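PDB 1Z6O: ferritin heavy chain from Trichoplusia ni, which oxidises ferrous iron and takes it up for storage as ferric mineral inside a secreted shell built of twelve heavy and twelve light chains. Local coordinates for the interface of chains A and B and the interface of chains C and A. Coordinates in Å, arbitrary orientation; residue numbers count along the deposited sequence, not the author numbering. Chains: chain A/B, Ferritin heavy chain; chain C, Ferritin light chain.

Three small patches show how a ferritin shell is joined by different means around one heavy chain. Contact 1 joins A to a second heavy chain, B, through helix 139-168 of both and the end of B helix 54-80; contacts 2 and 3 join A to light chain C. The centres of the C-alpha atoms of contacts 1 and 3 lie about 35 Å apart, and contact 2 is about 47 Å from either. Contacts 2 and 3 share no residue: one uses the N-terminal segment of A, the other the end of its helix 19-47. Chain A is held at separated points, and water enters all three contacts.

Contact 1: the interface of chains A and B. Residues chain A 146-147, 150-151, 154-155; chain B 80, 140, 143.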
loop_
_atom_site.group_PDB
_atom_site.type_symbol
_atom_site.label_atom_id
_atom_site.label_comp_id
_atom_site.label_asym_id
_atom_site.label_seq_id
_atom_site.Cartn_x
_atom_site.Cartn_y
_atom_site.Cartn_z
ATOM N N THR A 146 -35.878 -9.315 -35.125
ATOM C CA THR A 146 -35.863 -10.709 -34.706
ATOM C C THR A 146 -34.869 -10.976 -33.570
ATOM O O THR A 146 -35.221 -11.578 -32.554
ATOM C CB THR A 146 -35.511 -11.642 -35.886
ATOM O OG1 THR A 146 -36.466 -11.468 -36.942
ATOM C CG2 THR A 146 -35.536 -13.104 -35.436
ATOM N N GLY A 147 -33.638 -10.504 -33.740
ATOM C CA GLY A 147 -32.600 -10.760 -32.752
ATOM C C GLY A 147 -32.613 -9.918 -31.493
ATOM O O GLY A 147 -32.102 -10.337 -30.457
ATOM N N LEU A 150 -37.627 -9.549 -30.606
ATOM C CA LEU A 150 -38.277 -10.820 -30.266
ATOM C C LEU A 150 -37.554 -11.516 -29.115
ATOM O O LEU A 150 -38.183 -12.168 -28.284
ATOM C CB LEU A 150 -38.359 -11.751 -31.484
ATOM C CG LEU A 150 -39.388 -11.332 -32.548
ATOM C CD1 LEU A 150 -39.492 -12.432 -33.630
ATOM C CD2 LEU A 150 -40.765 -11.125 -31.886
ATOM N N GLU A 151 -36.234 -11.382 -29.060
ATOM C CA GLU A 151 -35.462 -11.997 -27.974
ATOM C C GLU A 151 -36.005 -11.492 -26.625
ATOM O O GLU A 151 -36.308 -12.277 -25.717
ATOM C CB GLU A 151 -33.985 -11.615 -28.117
ATOM C CG GLU A 151 -33.091 -12.010 -26.946
ATOM C CD GLU A 151 -32.953 -13.511 -26.789
ATOM O OE1 GLU A 151 -33.300 -14.248 -27.738
ATOM O OE2 GLU A 151 -32.483 -13.957 -25.721
ATOM N N TYR A 154 -39.724 -12.947 -25.958
ATOM C CA TYR A 154 -39.878 -14.323 -25.495
ATOM C C TYR A 154 -39.380 -14.532 -24.079
ATOM O O TYR A 154 -40.014 -15.247 -23.304
ATOM C CB TYR A 154 -39.222 -15.312 -26.472
ATOM C CG TYR A 154 -40.008 -15.429 -27.770
ATOM C CD1 TYR A 154 -39.481 -14.959 -28.974
ATOM C CD2 TYR A 154 -41.299 -15.977 -27.784
ATOM C CE1 TYR A 154 -40.223 -15.023 -30.168
ATOM C CE2 TYR A 154 -42.045 -16.053 -28.971
ATOM C CZ TYR A 154 -41.495 -15.572 -30.158
ATOM O OH TYR A 154 -42.210 -15.648 -31.334
ATOM N N LYS A 155 -38.263 -13.903 -23.724
ATOM C CA LYS A 155 -37.752 -14.032 -22.357
ATOM C C LYS A 155 -38.749 -13.394 -21.386
ATOM O O LYS A 155 -39.027 -13.941 -20.315
ATOM C CB LYS A 155 -36.401 -13.318 -22.211
ATOM C CG LYS A 155 -35.251 -14.025 -22.903
ATOM C CD LYS A 155 -33.925 -13.310 -22.631
ATOM C CE LYS A 155 -33.977 -11.836 -23.046
ATOM N NZ LYS A 155 -32.674 -11.133 -22.864
ATOM N N MET B 80 -38.588 -22.085 -22.372
ATOM C CA MET B 80 -38.834 -20.643 -22.420
ATOM C C MET B 80 -40.074 -20.325 -23.264
ATOM O O MET B 80 -40.810 -19.380 -22.962
ATOM C CB MET B 80 -37.619 -19.905 -23.014
ATOM C CG MET B 80 -37.904 -18.425 -23.326
ATOM S SD MET B 80 -36.529 -17.563 -24.138
ATOM C CE MET B 80 -36.668 -18.309 -25.830
ATOM N N HIS B 140 -37.752 -16.123 -34.375
ATOM C CA HIS B 140 -36.803 -16.127 -33.278
ATOM C C HIS B 140 -36.008 -17.415 -33.126
ATOM O O HIS B 140 -34.790 -17.368 -32.934
ATOM C CB HIS B 140 -37.505 -15.784 -31.965
ATOM C CG HIS B 140 -36.556 -15.628 -30.817
ATOM N ND1 HIS B 140 -36.324 -16.634 -29.902
ATOM C CD2 HIS B 140 -35.734 -14.606 -30.471
ATOM C CE1 HIS B 140 -35.400 -16.239 -29.040
ATOM N NE2 HIS B 140 -35.024 -15.012 -29.363
ATOM N N ASP B 143 -33.483 -17.748 -35.928
ATOM C CA ASP B 143 -32.369 -16.837 -35.659
ATOM C C ASP B 143 -31.431 -17.411 -34.593
ATOM O O ASP B 143 -30.209 -17.325 -34.712
ATOM C CB ASP B 143 -32.917 -15.494 -35.169
ATOM C CG ASP B 143 -31.811 -14.534 -34.761
ATOM O OD1 ASP B 143 -31.198 -13.978 -35.669
ATOM O OD2 ASP B 143 -31.546 -14.365 -33.550
HETATM O O HOH W 1 -40.766 -16.566 -33.562
HETATM O O HOH W 2 -41.817 -16.985 -24.250
#
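Two heavy chains meet here in a heterologous contact, different surfaces of the same protein facing each other, and such joints link like subunits within the 24-chain ferritin shell. At its centre B:His140 reaches from its helix towards A:Glu151, with CG anti to the backbone N (chi1 -174°). The carboxylate OE1 of A:Glu151 lies in the imidazole plane and accepts a short, somewhat bent hydrogen bond from NE2 of B:His140 (2.5 Å, 152° at the hydrogen), met nearly along its C-O axis. That carboxylate is turned 30° from the ring. So near a carboxylate, the imidazole would probably be polarised towards the charged form.

The edge of the A:Tyr154 ring, at CD1, sits over one face of the imidazole, offset toward the rim: CD1 lies 3.5 Å from CG of B:His140, and CE1 3.3 Å from CB. The two side chains run past one another antiparallel. Beyond the ring, the tyrosine hydroxyl OH and the backbone N of B:His140 share a water. A second water joins the carbonyl oxygens of A:Tyr154 and B:Met80.

Packing flanks this polar centre. The methyl CG2 of A:Thr146 rests 3.6 Å from CB of B:Asp143, and the terminal methyl CE of B:Met80 touches CB of A:Tyr154 at 4.0 Å. In the fold, the A residues line helix 139-168, facing the start of the same helix in B and the end of B helix 54-80.

Contact 2: the interface of chains C and A. Residues chain C 121, 123, 189, 197; chain A 2-4.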
loop_
_atom_site.group_PDB
_atom_site.type_symbol
_atom_site.label_atom_id
_atom_site.label_comp_id
_atom_site.label_asym_id
_atom_site.label_seq_id
_atom_site.Cartn_x
_atom_site.Cartn_y
_atom_site.Cartn_z
ATOM N N HIS C 121 -37.486 24.923 -36.732
ATOM C CA HIS C 121 -36.114 25.364 -36.907
ATOM C C HIS C 121 -35.625 25.615 -35.463
ATOM O O HIS C 121 -36.425 25.589 -34.522
ATOM C CB HIS C 121 -36.019 26.615 -37.804
ATOM C CG HIS C 121 -36.768 27.816 -37.309
ATOM N ND1 HIS C 121 -37.752 28.429 -38.057
ATOM C CD2 HIS C 121 -36.598 28.590 -36.209
ATOM C CE1 HIS C 121 -38.150 29.529 -37.444
ATOM N NE2 HIS C 121 -37.465 29.650 -36.319
ATOM N N LEU C 123 -34.574 28.260 -33.523
ATOM C CA LEU C 123 -35.172 29.297 -32.676
ATOM C C LEU C 123 -36.602 28.919 -32.278
ATOM O O LEU C 123 -36.989 29.069 -31.117
ATOM C CB LEU C 123 -35.165 30.659 -33.387
ATOM C CG LEU C 123 -35.860 31.798 -32.619
ATOM C CD1 LEU C 123 -35.205 32.001 -31.250
ATOM C CD2 LEU C 123 -35.777 33.088 -33.438
ATOM N N ILE C 189 -29.201 35.867 -35.533
ATOM C CA ILE C 189 -30.096 36.157 -36.645
ATOM C C ILE C 189 -30.091 37.626 -37.051
ATOM O O ILE C 189 -30.146 37.944 -38.236
ATOM C CB ILE C 189 -31.556 35.736 -36.286
ATOM C CG1 ILE C 189 -31.645 34.209 -36.233
ATOM C CG2 ILE C 189 -32.566 36.328 -37.297
ATOM C CD1 ILE C 189 -32.903 33.691 -35.525
ATOM N N LEU C 197 -25.220 33.421 -39.440
ATOM C CA LEU C 197 -26.176 32.435 -38.939
ATOM C C LEU C 197 -25.832 30.951 -39.064
ATOM O O LEU C 197 -25.903 30.226 -38.076
ATOM C CB LEU C 197 -27.572 32.675 -39.536
ATOM C CG LEU C 197 -28.676 31.791 -38.925
ATOM C CD1 LEU C 197 -28.771 32.022 -37.403
ATOM C CD2 LEU C 197 -30.021 32.112 -39.593
ATOM N N GLN A 2 -35.183 36.397 -41.711
ATOM C CA GLN A 2 -34.694 35.051 -42.012
ATOM C C GLN A 2 -34.159 34.388 -40.740
ATOM O O GLN A 2 -32.993 34.569 -40.385
ATOM C CB GLN A 2 -33.580 35.132 -43.062
ATOM C CG GLN A 2 -32.982 33.788 -43.457
ATOM C CD GLN A 2 -34.015 32.854 -44.050
ATOM O OE1 GLN A 2 -35.024 32.541 -43.413
ATOM N NE2 GLN A 2 -33.770 32.401 -45.277
ATOM N N CYS A 3 -34.998 33.609 -40.067
ATOM C CA CYS A 3 -34.579 32.965 -38.826
ATOM C C CYS A 3 -33.958 31.604 -38.988
ATOM O O CYS A 3 -33.437 31.043 -38.027
ATOM C CB CYS A 3 -35.755 32.860 -37.865
ATOM S SG CYS A 3 -36.433 34.497 -37.452
ATOM N N ASN A 4 -34.013 31.057 -40.193
ATOM C CA ASN A 4 -33.429 29.748 -40.403
ATOM C C ASN A 4 -32.542 29.727 -41.634
ATOM O O ASN A 4 -32.580 30.625 -42.471
ATOM C CB ASN A 4 -34.520 28.686 -40.532
ATOM C CG ASN A 4 -35.447 28.950 -41.691
ATOM O OD1 ASN A 4 -36.297 29.839 -41.634
ATOM N ND2 ASN A 4 -35.280 28.186 -42.761
HETATM O O HOH W 3 -33.617 29.041 -36.212
HETATM O O HOH W 4 -31.050 36.450 -40.604
#
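The N-terminal loop segment of the ferritin heavy chain, before its first helix, lies here against the light chain. A:Cys3 is central, flanked by C:Ile189 from helix 157-190 and by C:His121 just before helix 122-148. Heavy and light chains are disulfide-linked, and A:Cys3 may supply the heavy-chain sulfur, though its partner is not among the residues of this patch. The methyl CD1 of C:Ile189 packs 3.8 Å from CA of A:Cys3, and the CG2 branch reaches 3.6 Å from the carbonyl O of A:Gln2, a less certain contact because A:Gln2 is poorly ordered. A chi1 of -70° sets CG1 beside the backbone N and CG2 anti to it, which helps send the branches to different partners. C:Leu197, at the start of helix 197-211, adds its CD2 methyl near the carbonyl oxygens of A:Gln2 and A:Cys3.

On another flank, the CB atoms of C:His121 and the poorly ordered A:Asn4 meet at 3.7 Å, the side chains crossing at about a right angle. C:His121 has CG between its backbone N and carbonyl carbon (chi1 59°), and its ring extends beside A:Cys3, NE2 4.0 Å from CB.

Water supplies the polar links, since direct N or O pairs are too distant to bond. One water lies 2.7 Å from O of A:Cys3 and also bonds the backbone N of C:Leu123, nearly straight at 172°. Another, less certain, bridges O of A:Gln2 and O of C:Ile189, standing 2.9 Å from the latter.

Contact 3: the interface of chains C and A. Residues chain C 95, 99; chain A 44, 47-49.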
loop_
_atom_site.group_PDB
_atom_site.type_symbol
_atom_site.label_atom_id
_atom_site.label_comp_id
_atom_site.label_asym_id
_atom_site.label_seq_id
_atom_site.Cartn_x
_atom_site.Cartn_y
_atom_site.Cartn_z
ATOM N N THR C 95 -50.254 8.839 -4.463
ATOM C CA THR C 95 -50.605 7.657 -3.672
ATOM C C THR C 95 -50.052 7.727 -2.254
ATOM O O THR C 95 -50.648 7.176 -1.327
ATOM C CB THR C 95 -50.135 6.349 -4.344
ATOM O OG1 THR C 95 -48.717 6.382 -4.538
ATOM C CG2 THR C 95 -50.835 6.176 -5.692
ATOM N N ASP C 99 -54.389 9.078 -2.099
ATOM C CA ASP C 99 -55.304 9.266 -3.219
ATOM C C ASP C 99 -54.957 8.211 -4.272
ATOM O O ASP C 99 -54.128 7.325 -4.037
ATOM C CB ASP C 99 -55.098 10.691 -3.754
ATOM C CG ASP C 99 -56.221 11.172 -4.665
ATOM O OD1 ASP C 99 -57.238 10.467 -4.834
ATOM O OD2 ASP C 99 -56.066 12.286 -5.216
ATOM N N ALA A 44 -49.184 2.622 -10.664
ATOM C CA ALA A 44 -49.997 3.521 -9.838
ATOM C C ALA A 44 -50.971 2.728 -8.956
ATOM O O ALA A 44 -51.156 3.041 -7.780
ATOM C CB ALA A 44 -50.790 4.484 -10.742
ATOM N N SER A 47 -49.344 1.038 -6.008
ATOM C CA SER A 47 -48.758 2.031 -5.106
ATOM C C SER A 47 -49.805 2.559 -4.112
ATOM O O SER A 47 -49.447 3.194 -3.123
ATOM C CB SER A 47 -48.209 3.232 -5.894
ATOM O OG SER A 47 -47.097 2.850 -6.683
ATOM N N LYS A 48 -51.091 2.323 -4.373
ATOM C CA LYS A 48 -52.140 2.824 -3.468
ATOM C C LYS A 48 -52.002 2.282 -2.050
ATOM O O LYS A 48 -51.643 1.118 -1.855
ATOM C CB LYS A 48 -53.539 2.475 -3.992
ATOM C CG LYS A 48 -53.874 3.117 -5.334
ATOM C CD LYS A 48 -55.369 3.015 -5.658
ATOM C CE LYS A 48 -55.866 1.591 -5.646
ATOM N NZ LYS A 48 -57.306 1.509 -6.040
ATOM N N ASP A 49 -52.311 3.120 -1.062
ATOM C CA ASP A 49 -52.203 2.704 0.335
ATOM C C ASP A 49 -53.086 1.498 0.657
ATOM O O ASP A 49 -52.708 0.645 1.471
ATOM C CB ASP A 49 -52.544 3.877 1.278
ATOM C CG ASP A 49 -53.941 4.472 1.022
ATOM O OD1 ASP A 49 -54.687 3.983 0.131
ATOM O OD2 ASP A 49 -54.296 5.448 1.720
HETATM O O HOH W 5 -52.960 5.832 -1.864
HETATM O O HOH W 6 -47.560 5.141 -2.136
#
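One water oxygen is gripped by several groups: the carbonyl oxygens of C:Thr95 and C:Asp99 and the backbone N-H of A:Asp49. O of C:Thr95 stands 2.7 Å from this water oxygen. From the heavy chain the N-H approaches almost straight, 171° at the hydrogen. As both light-chain partners are carbonyls, which only accept, the water can give a hydrogen to each while receiving the one from A:Asp49.

A second water connects the hydroxyl OG1 of C:Thr95 with the carbonyl oxygen of A:Ser47, lying 2.9 Å from that carbonyl O. Side-chain rotation places C:Thr95 for this: chi1 of 58° sets OG1 between its own backbone N and carbonyl carbon, while CG2 stands anti to the carbonyl carbon. The hydroxyl also passes alongside the serine, with OG1 3.5 Å from CB of A:Ser47, and the methyl branch turns towards A:Ala44. C:Thr95 thus presents both branches to the last turn of A helix 19-47, one mainly through water and one by touch.

The patch is small, and its chains come together where C helix 70-96 and A helix 19-47 both end. The backbone N of A:Lys48 is near the threonine methyl, and the aliphatic part of its side chain lies loosely near C:Asp99. Alongside the last turn of the A helix, CB of C:Thr95 lies 3.5 Å from O of A:Ser47, and CG2 lies 3.8 Å from O of A:Ala44.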